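PDB 1Y2M: phenylalanine ammonia-lyase from Rhodosporidium toruloides, which catalyses the non-oxidative deamination of L-phenylalanine and L-tyrosine to trans-cinnamate and p-coumarate, the committing step of phenylpropanoid metabolism. Local coordinates for residues V519-L524 with E700-G705. Numbering follows the deposited sequence.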
loop_
_atom_site.group_PDB
_atom_site.type_symbol
_atom_site.label_atom_id
_atom_site.label_comp_id
_atom_site.label_asym_id
_atom_site.label_seq_id
_atom_site.Cartn_x
_atom_site.Cartn_y
_atom_site.Cartn_z
ATOM N N VAL B 519 -12.216 -0.843 13.886
ATOM C CA VAL B 519 -12.009 -2.257 13.527
ATOM C C VAL B 519 -11.281 -3.008 14.592
ATOM O O VAL B 519 -11.632 -4.179 14.891
ATOM C CB VAL B 519 -11.344 -2.363 12.174
ATOM C CG1 VAL B 519 -11.061 -3.808 11.790
ATOM C CG2 VAL B 519 -12.237 -1.673 11.151
ATOM N N LEU B 520 -10.249 -2.388 15.173
ATOM C CA LEU B 520 -9.517 -3.061 16.261
ATOM C C LEU B 520 -10.468 -3.274 17.434
ATOM O O LEU B 520 -10.349 -4.288 18.125
ATOM C CB LEU B 520 -8.288 -2.273 16.713
ATOM C CG LEU B 520 -7.389 -2.970 17.750
ATOM C CD1 LEU B 520 -7.030 -4.411 17.411
ATOM C CD2 LEU B 520 -6.070 -2.228 17.982
ATOM N N SER B 521 -11.398 -2.339 17.704
ATOM C CA SER B 521 -12.348 -2.520 18.819
ATOM C C SER B 521 -13.234 -3.725 18.568
ATOM O O SER B 521 -13.589 -4.444 19.495
ATOM C CB SER B 521 -13.184 -1.281 19.006
ATOM O OG SER B 521 -12.371 -0.132 19.329
ATOM N N LEU B 522 -13.613 -3.936 17.316
ATOM C CA LEU B 522 -14.427 -5.130 16.993
ATOM C C LEU B 522 -13.620 -6.394 17.275
ATOM O O LEU B 522 -14.138 -7.364 17.838
ATOM C CB LEU B 522 -14.793 -5.136 15.496
ATOM C CG LEU B 522 -15.777 -4.061 15.018
ATOM C CD1 LEU B 522 -15.848 -3.964 13.513
ATOM C CD2 LEU B 522 -17.152 -4.340 15.592
ATOM N N LEU B 523 -12.364 -6.397 16.845
ATOM C CA LEU B 523 -11.475 -7.547 17.047
ATOM C C LEU B 523 -11.247 -7.803 18.527
ATOM O O LEU B 523 -11.280 -8.972 18.983
ATOM C CB LEU B 523 -10.161 -7.309 16.305
ATOM C CG LEU B 523 -9.105 -8.381 16.425
ATOM C CD1 LEU B 523 -9.568 -9.727 16.089
ATOM C CD2 LEU B 523 -7.800 -7.966 15.654
ATOM N N LEU B 524 -10.923 -6.745 19.276
ATOM C CA LEU B 524 -10.598 -6.961 20.685
ATOM C C LEU B 524 -11.866 -7.329 21.499
ATOM O O LEU B 524 -11.793 -8.099 22.467
ATOM C CB LEU B 524 -9.852 -5.770 21.284
ATOM C CG LEU B 524 -8.488 -5.552 20.628
ATOM C CD1 LEU B 524 -7.720 -4.559 21.486
ATOM C CD2 LEU B 524 -7.652 -6.814 20.429
ATOM N N GLU B 700 -19.513 -1.992 22.438
ATOM C CA GLU B 700 -20.110 -0.708 22.828
ATOM C C GLU B 700 -19.439 -0.135 24.068
ATOM O O GLU B 700 -19.219 1.079 24.157
ATOM C CB GLU B 700 -21.616 -0.844 22.994
ATOM C CG GLU B 700 -22.311 -1.037 21.639
ATOM C CD GLU B 700 -23.822 -1.255 21.692
ATOM O OE1 GLU B 700 -24.344 -1.654 22.752
ATOM O OE2 GLU B 700 -24.506 -1.008 20.659
ATOM N N ALA B 701 -19.079 -1.009 25.008
ATOM C CA ALA B 701 -18.319 -0.615 26.193
ATOM C C ALA B 701 -16.897 -0.147 25.912
ATOM O O ALA B 701 -16.350 0.671 26.653
ATOM C CB ALA B 701 -18.317 -1.747 27.214
ATOM N N ILE B 702 -16.297 -0.647 24.840
ATOM C CA ILE B 702 -15.001 -0.157 24.375
ATOM C C ILE B 702 -15.209 1.235 23.757
ATOM O O ILE B 702 -14.571 2.206 24.130
ATOM C CB ILE B 702 -14.325 -1.137 23.388
ATOM C CG1 ILE B 702 -13.975 -2.444 24.126
ATOM C CG2 ILE B 702 -13.081 -0.513 22.799
ATOM C CD1 ILE B 702 -13.595 -3.569 23.192
ATOM N N LYS B 703 -16.130 1.334 22.816
ATOM C CA LYS B 703 -16.291 2.587 22.062
ATOM C C LYS B 703 -16.711 3.769 22.932
ATOM O O LYS B 703 -16.247 4.908 22.716
ATOM C CB LYS B 703 -17.264 2.387 20.897
ATOM C CG LYS B 703 -16.863 1.442 19.815
ATOM C CD LYS B 703 -15.528 1.782 19.106
ATOM C CE LYS B 703 -15.527 3.095 18.327
ATOM N NZ LYS B 703 -16.548 3.145 17.279
ATOM N N SER B 704 -17.520 3.490 23.934
ATOM C CA SER B 704 -18.015 4.509 24.861
ATOM C C SER B 704 -16.946 4.909 25.871
ATOM O O SER B 704 -17.118 5.914 26.553
ATOM C CB SER B 704 -19.227 4.011 25.649
ATOM O OG SER B 704 -18.818 3.023 26.605
ATOM N N GLY B 705 -15.889 4.115 26.004
ATOM C CA GLY B 705 -14.852 4.325 27.015
ATOM C C GLY B 705 -15.246 3.808 28.398
ATOM O O GLY B 705 -14.469 3.974 29.369
#
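Ser521 meets Ile702 and Lys703 in a small helix-to-helix contact of the largely helical PAL/histidase fold, where residues 700-703 of helix 691-703, near the C-terminus of the chain, lie against the long helix 506-560 of the central helical bundle. It is a van der Waals contact burying 153 Å² in all and lies away from the active site. A small residue at position 521 suits the close approach, for the CA atoms of Ser521 and Ile702 are 6.6 Å apart. The serine hydroxyl is satisfied within its own helix, because OG is hydrogen-bonded to the backbone O of Asn517, one turn earlier; the bond uses the orientation in which OG stands beside its own backbone N (chi1 -61°).

Ile702 brings both branches to the long helix. Its CG2, anti to the backbone N, packs against the serine side chain, 3.9 Å from Ser521 CB, while CD1 ends the other branch 3.8 Å from the backbone O of Ser521. The same isoleucine touches Leu292 of helix 273-303, a helix that Leu524 also packs against, so a branched, wholly aliphatic side chain suits a site between helix 506-560 and Leu292. Lys703 lies at the more exposed border, where a long chain can offer methylenes to a neighbour and still carry its charge onward. Bends at chi2, chi3 and chi4 lay CD against Ser521 and carry NZ on to a salt bridge with Asp518. The aliphatic part of the lysine adds to the cover over the serine, which Leu289 and Tyr699 also touch: CD comes within 3.7 Å of Ser521 OG, and Ile702 CG2 touches that same oxygen at 3.6 Å.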